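Local coordinates for protein Pbp related beta-lactamase (Pyrococcus abyssi, PDB 2QMI) that probably acts as a serine peptidase related to penicillin-binding proteins and beta-lactamases, enclosing its activity within a self-compartmentalizing octamer, at residues E156-L161 with I272-E277; E265-S270 with Y284-I289; E277-E282 with P292-E297; K298-S303 with I313-E318. One frame throughout, in Å; residues are numbered along the deposited sequence.

In the fold
All four contacts lie in the beta-lactamase-like domain, along the part of its antiparallel sheet from strand 310-316 to strand 272-273. Along the chain, interactions 1 and 2 alternate their segments, as do 2 and 3, while interaction 4 follows as the hairpin 297-305/310-316. Interaction 2 is about 10 Å from interaction 4 and about 13 Å from interaction 1, centre to centre, with Tyr284 and Glu268 making the links. Interaction 3 lies about 11 Å from interaction 4 and shares Glu277 with interaction 1; both 1 and 3 touch a second subunit. They run from the probable active site, where Tyr160 packs on His302, to the sheet edge and to residues that touch a second subunit.

Interaction 1 (E156-L161 with I272-E277); sequences ERFFYL and IKVPWE
Lys273, whose backbone O lies against Phe158 CB, holds Glu277 OE2 with its NZ at 3.1 Å, a salt bridge within its own segment that meets the oxygen from above the carboxylate plane; the lysine side chain starts away from segment 156-161. Two residues after Phe158 comes Tyr160, whose OH is bonded to both Ser59 OG and Lys62 NZ. These three match the SxxK and tyrosine motifs of penicillin-binding proteins and serine beta-lactamases, so this loop before helix 162-176 probably lines the active site. Phe158 carries the contact with strand 272-273, outermost in this chain, and with the residues after it. Its CG lies anti to the backbone N (chi1 -180°), on the side of the 272-277 segment. Val274 CG1 sits above the centre of one ring face, 3.7 Å from the centroid and 12° off the normal, a well-formed CH-pi contact. Pro275 CD approaches obliquely, 3.5 Å from Phe158 CD2, the two side chains crossing at about a right angle. By the other ortho carbon, Ile272 CG2 lies 3.8 Å from Phe158 CD1. Phenylalanine suits this place because a flat apolar ring can take a methyl on its face and a proline ring beside it. Tyr284 and His107 add their own rings around it. The extended Ile272 side chain ends with CD1 3.6 Å from the Phe158 backbone N.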
loop_
_atom_site.group_PDB
_atom_site.type_symbol
_atom_site.label_atom_id
_atom_site.label_comp_id
_atom_site.label_asym_id
_atom_site.label_seq_id
_atom_site.Cartn_x
_atom_site.Cartn_y
_atom_site.Cartn_z
ATOM N N GLU A 156 36.046 -21.477 -34.973
ATOM C CA GLU A 156 36.993 -21.102 -33.929
ATOM C C GLU A 156 36.392 -21.140 -32.522
ATOM O O GLU A 156 37.102 -21.439 -31.562
ATOM C CB GLU A 156 37.584 -19.708 -34.207
ATOM C CG GLU A 156 38.281 -19.587 -35.573
ATOM C CD GLU A 156 39.106 -18.310 -35.729
ATOM O OE1 GLU A 156 38.669 -17.247 -35.235
ATOM O OE2 GLU A 156 40.191 -18.369 -36.361
ATOM N N ARG A 157 35.098 -20.848 -32.386
ATOM C CA ARG A 157 34.472 -20.852 -31.060
ATOM C C ARG A 157 33.070 -21.447 -30.992
ATOM O O ARG A 157 32.365 -21.539 -31.994
ATOM C CB ARG A 157 34.444 -19.429 -30.475
ATOM C CG ARG A 157 35.812 -18.926 -30.037
ATOM C CD ARG A 157 35.743 -17.539 -29.431
ATOM N NE ARG A 157 34.941 -17.488 -28.214
ATOM C CZ ARG A 157 34.819 -16.400 -27.455
ATOM N NH1 ARG A 157 35.455 -15.282 -27.793
ATOM N NH2 ARG A 157 34.054 -16.422 -26.364
ATOM N N PHE A 158 32.676 -21.839 -29.783
ATOM C CA PHE A 158 31.373 -22.441 -29.539
ATOM C C PHE A 158 30.379 -21.465 -28.907
ATOM O O PHE A 158 30.632 -20.895 -27.851
ATOM C CB PHE A 158 31.537 -23.669 -28.629
ATOM C CG PHE A 158 30.242 -24.383 -28.314
ATOM C CD1 PHE A 158 29.718 -25.325 -29.192
ATOM C CD2 PHE A 158 29.539 -24.095 -27.144
ATOM C CE1 PHE A 158 28.515 -25.971 -28.913
ATOM C CE2 PHE A 158 28.327 -24.741 -26.857
ATOM C CZ PHE A 158 27.818 -25.679 -27.747
ATOM N N PHE A 159 29.253 -21.264 -29.578
ATOM C CA PHE A 159 28.183 -20.409 -29.078
ATOM C C PHE A 159 26.907 -21.182 -29.393
ATOM O O PHE A 159 26.599 -21.411 -30.557
ATOM C CB PHE A 159 28.150 -19.052 -29.809
ATOM C CG PHE A 159 29.294 -18.130 -29.466
ATOM C CD1 PHE A 159 29.400 -17.563 -28.197
ATOM C CD2 PHE A 159 30.265 -17.815 -30.420
ATOM C CE1 PHE A 159 30.452 -16.703 -27.884
ATOM C CE2 PHE A 159 31.327 -16.949 -30.110
ATOM C CZ PHE A 159 31.416 -16.397 -28.841
ATOM N N TYR A 160 26.178 -21.603 -28.363
ATOM C CA TYR A 160 24.942 -22.342 -28.570
ATOM C C TYR A 160 23.975 -21.440 -29.330
ATOM O O TYR A 160 23.532 -20.408 -28.820
ATOM C CB TYR A 160 24.339 -22.754 -27.231
ATOM C CG TYR A 160 23.255 -23.807 -27.327
ATOM C CD1 TYR A 160 23.565 -25.130 -27.619
ATOM C CD2 TYR A 160 21.923 -23.478 -27.101
ATOM C CE1 TYR A 160 22.573 -26.101 -27.678
ATOM C CE2 TYR A 160 20.926 -24.435 -27.162
ATOM C CZ TYR A 160 21.255 -25.744 -27.447
ATOM O OH TYR A 160 20.262 -26.697 -27.488
ATOM N N LEU A 161 23.660 -21.832 -30.559
ATOM C CA LEU A 161 22.780 -21.047 -31.414
ATOM C C LEU A 161 21.564 -21.839 -31.893
ATOM O O LEU A 161 21.689 -22.706 -32.759
ATOM C CB LEU A 161 23.571 -20.558 -32.624
ATOM C CG LEU A 161 22.871 -19.671 -33.653
ATOM C CD1 LEU A 161 22.501 -18.341 -33.013
ATOM C CD2 LEU A 161 23.792 -19.459 -34.845
ATOM N N ILE A 272 34.310 -29.898 -30.762
ATOM C CA ILE A 272 34.664 -28.651 -30.108
ATOM C C ILE A 272 34.325 -28.660 -28.618
ATOM O O ILE A 272 33.383 -29.321 -28.186
ATOM C CB ILE A 272 33.955 -27.458 -30.818
ATOM C CG1 ILE A 272 34.564 -26.135 -30.353
ATOM C CG2 ILE A 272 32.444 -27.512 -30.554
ATOM C CD1 ILE A 272 33.962 -24.912 -31.030
ATOM N N LYS A 273 35.111 -27.923 -27.839
ATOM C CA LYS A 273 34.922 -27.841 -26.393
ATOM C C LYS A 273 33.776 -26.888 -26.042
ATOM O O LYS A 273 33.601 -25.847 -26.674
ATOM C CB LYS A 273 36.228 -27.369 -25.738
ATOM C CG LYS A 273 36.295 -27.506 -24.214
ATOM C CD LYS A 273 37.554 -26.823 -23.657
ATOM C CE LYS A 273 37.691 -26.967 -22.140
ATOM N NZ LYS A 273 36.598 -26.279 -21.382
ATOM N N VAL A 274 32.995 -27.251 -25.030
ATOM C CA VAL A 274 31.872 -26.426 -24.591
ATOM C C VAL A 274 32.155 -25.813 -23.220
ATOM O O VAL A 274 32.977 -26.330 -22.469
ATOM C CB VAL A 274 30.582 -27.257 -24.505
ATOM C CG1 VAL A 274 30.236 -27.810 -25.874
ATOM C CG2 VAL A 274 30.763 -28.392 -23.499
ATOM N N PRO A 275 31.482 -24.696 -22.880
ATOM C CA PRO A 275 31.670 -24.014 -21.586
ATOM C C PRO A 275 31.205 -24.891 -20.417
ATOM O O PRO A 275 31.916 -25.064 -19.430
ATOM C CB PRO A 275 30.807 -22.751 -21.727
ATOM C CG PRO A 275 30.752 -22.512 -23.221
ATOM C CD PRO A 275 30.593 -23.917 -23.764
ATOM N N TRP A 276 30.001 -25.437 -20.556
ATOM C CA TRP A 276 29.367 -26.312 -19.561
ATOM C C TRP A 276 30.254 -27.442 -19.073
ATOM O O TRP A 276 30.030 -28.609 -19.408
ATOM C CB TRP A 276 28.092 -26.907 -20.154
ATOM C CG TRP A 276 26.980 -25.913 -20.263
ATOM C CD1 TRP A 276 26.078 -25.788 -21.289
ATOM C CD2 TRP A 276 26.618 -24.926 -19.285
ATOM N NE1 TRP A 276 25.174 -24.779 -21.005
ATOM C CE2 TRP A 276 25.485 -24.235 -19.783
ATOM C CE3 TRP A 276 27.140 -24.557 -18.034
ATOM C CZ2 TRP A 276 24.868 -23.195 -19.075
ATOM C CZ3 TRP A 276 26.523 -23.523 -17.330
ATOM C CH2 TRP A 276 25.396 -22.856 -17.856
ATOM N N GLU A 277 31.245 -27.102 -18.259
ATOM C CA GLU A 277 32.172 -28.095 -17.734
ATOM C C GLU A 277 31.695 -28.619 -16.385
ATOM O O GLU A 277 31.584 -27.864 -15.404
ATOM C CB GLU A 277 33.555 -27.473 -17.595
ATOM C CG GLU A 277 34.687 -28.459 -17.766
ATOM C CD GLU A 277 35.950 -27.779 -18.283
ATOM O OE1 GLU A 277 36.946 -28.486 -18.581
ATOM O OE2 GLU A 277 35.933 -26.525 -18.391
#

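Interaction 2 (E265-S270 with Y284-I289); sequences EKMETS and YGYGLI
At the C-terminal end of helix 261-267, the backbone O of Met267 accepts from Tyr286 N at 3.1 Å with an N-H...O angle of 170°. Gly285 comes in alongside, its CA 3.1 Å from Thr269 O in a CA-H...O contact. Glycine suits this place because a CB here would point at segment 265-270 and collide with Met267 O and Thr269 O; the missing side chain lets the alpha carbon approach both carbonyls. Among the side chains, Met267 and Tyr286 cross at about a right angle, with Met267 CG 3.9 Å from Tyr286 CB. Methionine is flexible enough to bend at its last torsion (chi3 67°), bringing CE to 3.7 Å from Tyr286 O. The Tyr286 ring also lies with one face under Lys266 O, which is offset toward the rim, and is stacked with Tyr271. Its hydroxyl is bonded to His102 ND1. Leu288 adds to the apolar patch, its CD2 4.4 Å from Met267 CB. At the helix exit, Thr269 OG1 turns back to donate to Glu265 O at 2.6 Å, tying the departing chain to the last helical turn. Tyr284 OH is bonded to His302 NE2, which places this junction of helix end and turn between strands 283-284 and 289-291 next to what is probably the active site of the penicillin-binding-protein fold.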
loop_
_atom_site.group_PDB
_atom_site.type_symbol
_atom_site.label_atom_id
_atom_site.label_comp_id
_atom_site.label_asym_id
_atom_site.label_seq_id
_atom_site.Cartn_x
_atom_site.Cartn_y
_atom_site.Cartn_z
ATOM N N GLU A 265 28.802 -42.658 -35.283
ATOM C CA GLU A 265 30.072 -42.324 -34.652
ATOM C C GLU A 265 30.481 -40.890 -34.936
ATOM O O GLU A 265 31.193 -40.268 -34.146
ATOM C CB GLU A 265 31.154 -43.288 -35.124
ATOM C CG GLU A 265 31.142 -44.588 -34.344
ATOM C CD GLU A 265 31.950 -45.668 -35.014
ATOM O OE1 GLU A 265 33.078 -45.365 -35.485
ATOM O OE2 GLU A 265 31.457 -46.823 -35.056
ATOM N N LYS A 266 30.034 -40.363 -36.068
ATOM C CA LYS A 266 30.354 -38.984 -36.409
ATOM C C LYS A 266 29.628 -38.069 -35.426
ATOM O O LYS A 266 30.177 -37.076 -34.961
ATOM C CB LYS A 266 29.905 -38.659 -37.839
ATOM C CG LYS A 266 30.841 -39.165 -38.929
ATOM C CD LYS A 266 30.512 -38.531 -40.282
ATOM C CE LYS A 266 31.441 -39.046 -41.372
ATOM N NZ LYS A 266 31.353 -40.525 -41.518
ATOM N N MET A 267 28.388 -38.429 -35.109
ATOM C CA MET A 267 27.564 -37.649 -34.193
ATOM C C MET A 267 28.077 -37.678 -32.758
ATOM O O MET A 267 27.877 -36.721 -32.010
ATOM C CB MET A 267 26.118 -38.158 -34.232
ATOM C CG MET A 267 25.448 -38.003 -35.589
ATOM S SD MET A 267 23.783 -38.709 -35.649
ATOM C CE MET A 267 22.918 -37.609 -34.523
ATOM N N GLU A 268 28.741 -38.771 -32.383
ATOM C CA GLU A 268 29.270 -38.940 -31.029
ATOM C C GLU A 268 30.705 -38.447 -30.891
ATOM O O GLU A 268 31.342 -38.666 -29.863
ATOM C CB GLU A 268 29.211 -40.418 -30.614
ATOM C CG GLU A 268 27.828 -41.046 -30.700
ATOM C CD GLU A 268 27.822 -42.524 -30.315
ATOM O OE1 GLU A 268 28.917 -43.091 -30.086
ATOM O OE2 GLU A 268 26.720 -43.120 -30.242
ATOM N N THR A 269 31.215 -37.777 -31.922
ATOM C CA THR A 269 32.588 -37.279 -31.882
ATOM C C THR A 269 32.664 -35.830 -31.398
ATOM O O THR A 269 31.956 -34.962 -31.896
ATOM C CB THR A 269 33.256 -37.376 -33.276
ATOM O OG1 THR A 269 33.224 -38.735 -33.730
ATOM C CG2 THR A 269 34.710 -36.913 -33.211
ATOM N N SER A 270 33.530 -35.578 -30.425
ATOM C CA SER A 270 33.682 -34.233 -29.898
ATOM C C SER A 270 34.511 -33.381 -30.857
ATOM O O SER A 270 35.725 -33.558 -30.965
ATOM C CB SER A 270 34.352 -34.276 -28.520
ATOM O OG SER A 270 34.368 -32.987 -27.922
ATOM N N TYR A 284 31.096 -30.906 -27.879
ATOM C CA TYR A 284 29.884 -31.005 -28.673
ATOM C C TYR A 284 30.129 -31.773 -29.968
ATOM O O TYR A 284 31.122 -31.548 -30.661
ATOM C CB TYR A 284 29.344 -29.603 -29.010
ATOM C CG TYR A 284 27.835 -29.549 -29.184
ATOM C CD1 TYR A 284 26.990 -29.482 -28.076
ATOM C CD2 TYR A 284 27.251 -29.591 -30.455
ATOM C CE1 TYR A 284 25.596 -29.461 -28.223
ATOM C CE2 TYR A 284 25.857 -29.572 -30.617
ATOM C CZ TYR A 284 25.038 -29.509 -29.496
ATOM O OH TYR A 284 23.668 -29.511 -29.641
ATOM N N GLY A 285 29.213 -32.689 -30.269
ATOM C CA GLY A 285 29.286 -33.471 -31.486
ATOM C C GLY A 285 28.188 -32.951 -32.400
ATOM O O GLY A 285 28.108 -31.751 -32.636
ATOM N N TYR A 286 27.339 -33.832 -32.918
ATOM C CA TYR A 286 26.246 -33.388 -33.782
ATOM C C TYR A 286 24.901 -33.472 -33.045
ATOM O O TYR A 286 24.284 -34.540 -32.977
ATOM C CB TYR A 286 26.198 -34.224 -35.066
ATOM C CG TYR A 286 27.341 -33.965 -36.029
ATOM C CD1 TYR A 286 28.134 -32.822 -35.917
ATOM C CD2 TYR A 286 27.608 -34.847 -37.075
ATOM C CE1 TYR A 286 29.163 -32.569 -36.819
ATOM C CE2 TYR A 286 28.631 -34.604 -37.983
ATOM C CZ TYR A 286 29.407 -33.465 -37.852
ATOM O OH TYR A 286 30.429 -33.221 -38.755
ATOM N N GLY A 287 24.455 -32.339 -32.499
ATOM C CA GLY A 287 23.197 -32.307 -31.766
ATOM C C GLY A 287 23.300 -33.252 -30.583
ATOM O O GLY A 287 22.329 -33.886 -30.177
ATOM N N LEU A 288 24.502 -33.340 -30.029
ATOM C CA LEU A 288 24.763 -34.240 -28.918
ATOM C C LEU A 288 25.949 -33.744 -28.104
ATOM O O LEU A 288 26.989 -33.384 -28.666
ATOM C CB LEU A 288 25.070 -35.628 -29.479
ATOM C CG LEU A 288 24.254 -36.858 -29.081
ATOM C CD1 LEU A 288 22.769 -36.546 -28.984
ATOM C CD2 LEU A 288 24.527 -37.947 -30.126
ATOM N N ILE A 289 25.795 -33.732 -26.781
ATOM C CA ILE A 289 26.867 -33.292 -25.901
ATOM C C ILE A 289 27.739 -34.504 -25.564
ATOM O O ILE A 289 27.231 -35.615 -25.372
ATOM C CB ILE A 289 26.299 -32.662 -24.615
ATOM C CG1 ILE A 289 25.408 -31.471 -24.984
ATOM C CG2 ILE A 289 27.435 -32.212 -23.705
ATOM C CD1 ILE A 289 24.771 -30.773 -23.791
#

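Interaction 3 (E277-E282 with P292-E297); sequences EIFGGE and PNFLGE
Phe279 and Phe294 meet edge to face: the edge of Phe294 is directed at the face of Phe279, with centroids 4.8 Å apart and planes at 84°. The two side chains lie side by side and point the same way. Phe279 has CG anti to its carbonyl carbon (chi1 -63°), and its CZ comes 3.4 Å from Phe294 CE1. Leu295 CD1 approaches obliquely, 3.7 Å from Phe279 CE1. Phenylalanine suits position 279 because both ring faces are used, one by Ile278 CG2 and the opposite one by the Phe294 edge; Met339 of helix 334-345 packs on both rings. Pro292, at the corner of the chain, rests CG 3.3 Å from Gly281 O. Glu282 chi1 is 27°, well off a staggered position, and its carboxylate turns back into its own loop. There OE1 accepts from Phe279 N at 3.2 Å and OE2 from Gly280 N at 2.7 Å, both on the syn side, while Ile278 N adds a weak bond to OE2. A water donates to Glu282 OE1 and accepts from Asn293 N at 2.8 Å. The chemistry thus implies two unlike joints: aromatic and aliphatic packing, and a buried carboxylate whose negative charge is probably eased by two backbone N-H groups, a third weak one and a water.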
loop_
_atom_site.group_PDB
_atom_site.type_symbol
_atom_site.label_atom_id
_atom_site.label_comp_id
_atom_site.label_asym_id
_atom_site.label_seq_id
_atom_site.Cartn_x
_atom_site.Cartn_y
_atom_site.Cartn_z
ATOM N N GLU A 277 31.245 -27.102 -18.259
ATOM C CA GLU A 277 32.172 -28.095 -17.734
ATOM C C GLU A 277 31.695 -28.619 -16.385
ATOM O O GLU A 277 31.584 -27.864 -15.404
ATOM C CB GLU A 277 33.555 -27.473 -17.595
ATOM C CG GLU A 277 34.687 -28.459 -17.766
ATOM C CD GLU A 277 35.950 -27.779 -18.283
ATOM O OE1 GLU A 277 36.946 -28.486 -18.581
ATOM O OE2 GLU A 277 35.933 -26.525 -18.391
ATOM N N ILE A 278 31.418 -29.917 -16.337
ATOM C CA ILE A 278 30.951 -30.538 -15.113
ATOM C C ILE A 278 31.886 -31.649 -14.656
ATOM O O ILE A 278 32.375 -31.627 -13.529
ATOM C CB ILE A 278 29.531 -31.114 -15.293
ATOM C CG1 ILE A 278 28.575 -29.999 -15.732
ATOM C CG2 ILE A 278 29.054 -31.737 -13.981
ATOM C CD1 ILE A 278 27.155 -30.464 -16.026
ATOM N N PHE A 279 32.137 -32.613 -15.537
ATOM C CA PHE A 279 33.009 -33.737 -15.213
ATOM C C PHE A 279 34.424 -33.587 -15.779
ATOM O O PHE A 279 35.351 -34.259 -15.327
ATOM C CB PHE A 279 32.380 -35.038 -15.721
ATOM C CG PHE A 279 31.069 -35.373 -15.058
ATOM C CD1 PHE A 279 31.041 -36.010 -13.822
ATOM C CD2 PHE A 279 29.863 -35.002 -15.649
ATOM C CE1 PHE A 279 29.834 -36.270 -13.181
ATOM C CE2 PHE A 279 28.646 -35.255 -15.019
ATOM C CZ PHE A 279 28.630 -35.891 -13.780
ATOM N N GLY A 280 34.605 -32.721 -16.770
ATOM C CA GLY A 280 35.944 -32.562 -17.316
ATOM C C GLY A 280 36.059 -31.831 -18.635
ATOM O O GLY A 280 35.909 -30.610 -18.692
ATOM N N GLY A 281 36.360 -32.567 -19.698
ATOM C CA GLY A 281 36.487 -31.952 -21.005
ATOM C C GLY A 281 35.319 -32.296 -21.911
ATOM O O GLY A 281 35.508 -32.833 -23.003
ATOM N N GLU A 282 34.100 -32.006 -21.462
ATOM C CA GLU A 282 32.941 -32.292 -22.299
ATOM C C GLU A 282 32.952 -31.379 -23.521
ATOM O O GLU A 282 33.393 -30.235 -23.446
ATOM C CB GLU A 282 31.628 -32.111 -21.518
ATOM C CG GLU A 282 31.684 -31.136 -20.374
ATOM C CD GLU A 282 32.154 -31.779 -19.074
ATOM O OE1 GLU A 282 31.522 -32.761 -18.624
ATOM O OE2 GLU A 282 33.151 -31.290 -18.503
ATOM N N PRO A 292 33.446 -37.144 -21.892
ATOM C CA PRO A 292 34.515 -38.149 -21.830
ATOM C C PRO A 292 34.945 -38.650 -20.441
ATOM O O PRO A 292 35.472 -39.755 -20.316
ATOM C CB PRO A 292 35.658 -37.475 -22.586
ATOM C CG PRO A 292 35.431 -36.021 -22.311
ATOM C CD PRO A 292 33.941 -35.888 -22.485
ATOM N N ASN A 293 34.707 -37.853 -19.405
ATOM C CA ASN A 293 35.094 -38.224 -18.045
ATOM C C ASN A 293 33.908 -38.354 -17.087
ATOM O O ASN A 293 33.891 -37.734 -16.025
ATOM C CB ASN A 293 36.073 -37.181 -17.501
ATOM C CG ASN A 293 37.293 -37.018 -18.386
ATOM O OD1 ASN A 293 37.734 -35.898 -18.668
ATOM N ND2 ASN A 293 37.855 -38.143 -18.826
ATOM N N PHE A 294 32.922 -39.163 -17.458
ATOM C CA PHE A 294 31.741 -39.352 -16.618
ATOM C C PHE A 294 31.838 -40.634 -15.798
ATOM O O PHE A 294 31.368 -41.689 -16.233
ATOM C CB PHE A 294 30.477 -39.410 -17.480
ATOM C CG PHE A 294 29.217 -39.627 -16.688
ATOM C CD1 PHE A 294 28.692 -38.611 -15.895
ATOM C CD2 PHE A 294 28.563 -40.855 -16.721
ATOM C CE1 PHE A 294 27.536 -38.814 -15.146
ATOM C CE2 PHE A 294 27.406 -41.069 -15.974
ATOM C CZ PHE A 294 26.892 -40.042 -15.185
ATOM N N LEU A 295 32.438 -40.545 -14.612
ATOM C CA LEU A 295 32.584 -41.711 -13.748
ATOM C C LEU A 295 33.313 -42.827 -14.481
ATOM O O LEU A 295 32.884 -43.979 -14.464
ATOM C CB LEU A 295 31.206 -42.206 -13.274
ATOM C CG LEU A 295 30.467 -41.328 -12.252
ATOM C CD1 LEU A 295 30.217 -39.957 -12.850
ATOM C CD2 LEU A 295 29.144 -41.981 -11.847
ATOM N N GLY A 296 34.419 -42.471 -15.129
ATOM C CA GLY A 296 35.205 -43.448 -15.863
ATOM C C GLY A 296 34.561 -43.979 -17.134
ATOM O O GLY A 296 34.995 -45.001 -17.660
ATOM N N GLU A 297 33.527 -43.300 -17.627
ATOM C CA GLU A 297 32.846 -43.725 -18.849
ATOM C C GLU A 297 32.667 -42.560 -19.826
ATOM O O GLU A 297 32.811 -41.386 -19.454
ATOM C CB GLU A 297 31.465 -44.282 -18.515
ATOM C CG GLU A 297 31.442 -45.420 -17.512
ATOM C CD GLU A 297 32.149 -46.664 -18.016
ATOM O OE1 GLU A 297 32.167 -46.904 -19.248
ATOM O OE2 GLU A 297 32.677 -47.416 -17.171
HETATM O O HOH W 1 33.225 -35.516 -19.051
#

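Interaction 4 (K298-S303 with I313-E318); sequences KLVGHS and IGYIPE
Strands 297-305 and 310-316 form an antiparallel beta hairpin in the central sheet of the domain, and Val300 pairs with Tyr315 within it. That hydrogen-bonded pair is closed by Tyr315 N to Val300 O at 2.8 Å and Val300 N to Tyr315 O at 3.1 Å, both nearly along the C=O axis. His302 and Ile313 make a second such pair, with His302 N donating to Ile313 O at 3.1 Å. Between them Gly301 faces Gly314 with CA atoms only 3.9 Å apart, a closeness that two residues without side chains permit. Tyr315 has CG between its backbone N and carbonyl carbon (chi1 62°), and its ring lies beside Val300, whose CB sits over one face, offset toward the rim. Val300 CG1 reaches the hydroxyl end, 3.4 Å from Tyr315 OH, and this OH bonds Glu268 OE2. Leu299 CD1 meets Ile316 CG1 at 3.7 Å. His302 ND1 donates to Ser303 O, and its side chain packs on Ser59 and Tyr160; as in the K(T/S)G strand of relatives, this histidine probably borders the active site. Helix 241-252 packs on Ile313 and Tyr315, helix 334-345 packs on Leu299, and strands 289-291 and 321-327 flank the hairpin in the sheet.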
loop_
_atom_site.group_PDB
_atom_site.type_symbol
_atom_site.label_atom_id
_atom_site.label_comp_id
_atom_site.label_asym_id
_atom_site.label_seq_id
_atom_site.Cartn_x
_atom_site.Cartn_y
_atom_site.Cartn_z
ATOM N N LYS A 298 32.362 -42.887 -21.081
ATOM C CA LYS A 298 32.110 -41.857 -22.087
ATOM C C LYS A 298 30.592 -41.721 -22.185
ATOM O O LYS A 298 29.906 -42.655 -22.608
ATOM C CB LYS A 298 32.667 -42.253 -23.457
ATOM C CG LYS A 298 32.570 -41.120 -24.481
ATOM C CD LYS A 298 32.759 -41.597 -25.915
ATOM C CE LYS A 298 32.693 -40.418 -26.883
ATOM N NZ LYS A 298 32.762 -40.840 -28.314
ATOM N N LEU A 299 30.074 -40.564 -21.781
ATOM C CA LEU A 299 28.636 -40.305 -21.810
ATOM C C LEU A 299 28.199 -39.466 -23.013
ATOM O O LEU A 299 28.907 -38.561 -23.457
ATOM C CB LEU A 299 28.214 -39.591 -20.516
ATOM C CG LEU A 299 26.750 -39.160 -20.361
ATOM C CD1 LEU A 299 25.861 -40.378 -20.224
ATOM C CD2 LEU A 299 26.612 -38.269 -19.130
ATOM N N VAL A 300 27.020 -39.773 -23.539
ATOM C CA VAL A 300 26.485 -39.027 -24.670
ATOM C C VAL A 300 25.042 -38.680 -24.342
ATOM O O VAL A 300 24.257 -39.555 -23.982
ATOM C CB VAL A 300 26.542 -39.854 -25.975
ATOM C CG1 VAL A 300 25.953 -39.053 -27.125
ATOM C CG2 VAL A 300 27.989 -40.224 -26.291
ATOM N N GLY A 301 24.699 -37.403 -24.451
ATOM C CA GLY A 301 23.342 -36.988 -24.149
ATOM C C GLY A 301 23.084 -35.537 -24.509
ATOM O O GLY A 301 23.966 -34.848 -25.031
ATOM N N HIS A 302 21.870 -35.074 -24.231
ATOM C CA HIS A 302 21.485 -33.703 -24.519
ATOM C C HIS A 302 20.232 -33.395 -23.716
ATOM O O HIS A 302 19.337 -34.239 -23.585
ATOM C CB HIS A 302 21.203 -33.529 -26.018
ATOM C CG HIS A 302 21.344 -32.120 -26.502
ATOM N ND1 HIS A 302 20.508 -31.104 -26.096
ATOM C CD2 HIS A 302 22.267 -31.546 -27.311
ATOM C CE1 HIS A 302 20.913 -29.965 -26.626
ATOM N NE2 HIS A 302 21.980 -30.206 -27.367
ATOM N N SER A 303 20.190 -32.192 -23.158
ATOM C CA SER A 303 19.056 -31.743 -22.373
ATOM C C SER A 303 18.170 -30.913 -23.278
ATOM O O SER A 303 18.561 -30.566 -24.400
ATOM C CB SER A 303 19.526 -30.878 -21.204
ATOM O OG SER A 303 20.318 -29.805 -21.680
ATOM N N ILE A 313 18.121 -36.989 -22.283
ATOM C CA ILE A 313 18.320 -38.359 -22.720
ATOM C C ILE A 313 19.826 -38.534 -22.704
ATOM O O ILE A 313 20.566 -37.587 -22.963
ATOM C CB ILE A 313 17.785 -38.649 -24.168
ATOM C CG1 ILE A 313 18.593 -37.863 -25.202
ATOM C CG2 ILE A 313 16.291 -38.335 -24.257
ATOM C CD1 ILE A 313 18.305 -38.278 -26.632
ATOM N N GLY A 314 20.274 -39.736 -22.371
ATOM C CA GLY A 314 21.697 -40.007 -22.326
ATOM C C GLY A 314 21.936 -41.503 -22.380
ATOM O O GLY A 314 21.077 -42.295 -21.995
ATOM N N TYR A 315 23.103 -41.893 -22.868
ATOM C CA TYR A 315 23.446 -43.301 -22.968
ATOM C C TYR A 315 24.958 -43.495 -22.957
ATOM O O TYR A 315 25.723 -42.588 -23.281
ATOM C CB TYR A 315 22.847 -43.905 -24.249
ATOM C CG TYR A 315 23.361 -43.292 -25.544
ATOM C CD1 TYR A 315 22.955 -42.014 -25.956
ATOM C CD2 TYR A 315 24.272 -43.978 -26.344
ATOM C CE1 TYR A 315 23.450 -41.439 -27.133
ATOM C CE2 TYR A 315 24.772 -43.416 -27.515
ATOM C CZ TYR A 315 24.360 -42.146 -27.905
ATOM O OH TYR A 315 24.883 -41.597 -29.060
ATOM N N ILE A 316 25.381 -44.689 -22.568
ATOM C CA ILE A 316 26.793 -45.021 -22.521
ATOM C C ILE A 316 26.948 -46.305 -23.325
ATOM O O ILE A 316 26.791 -47.402 -22.796
ATOM C CB ILE A 316 27.257 -45.219 -21.059
ATOM C CG1 ILE A 316 27.022 -43.918 -20.282
ATOM C CG2 ILE A 316 28.734 -45.627 -21.023
ATOM C CD1 ILE A 316 27.425 -43.962 -18.822
ATOM N N PRO A 317 27.243 -46.171 -24.633
ATOM C CA PRO A 317 27.425 -47.278 -25.580
ATOM C C PRO A 317 28.313 -48.385 -25.038
ATOM O O PRO A 317 28.004 -49.566 -25.198
ATOM C CB PRO A 317 28.044 -46.593 -26.793
ATOM C CG PRO A 317 27.443 -45.251 -26.751
ATOM C CD PRO A 317 27.559 -44.890 -25.289
ATOM N N GLU A 318 29.417 -47.996 -24.407
ATOM C CA GLU A 318 30.349 -48.964 -23.830
ATOM C C GLU A 318 29.679 -49.963 -22.893
ATOM O O GLU A 318 29.945 -51.158 -22.961
ATOM C CB GLU A 318 31.457 -48.240 -23.062
ATOM C CG GLU A 318 32.603 -47.721 -23.929
ATOM C CD GLU A 318 33.507 -48.835 -24.418
ATOM O OE1 GLU A 318 34.552 -48.516 -25.039
ATOM O OE2 GLU A 318 33.177 -50.024 -24.184
HETATM O O HOH W 2 30.669 -45.248 -23.976
#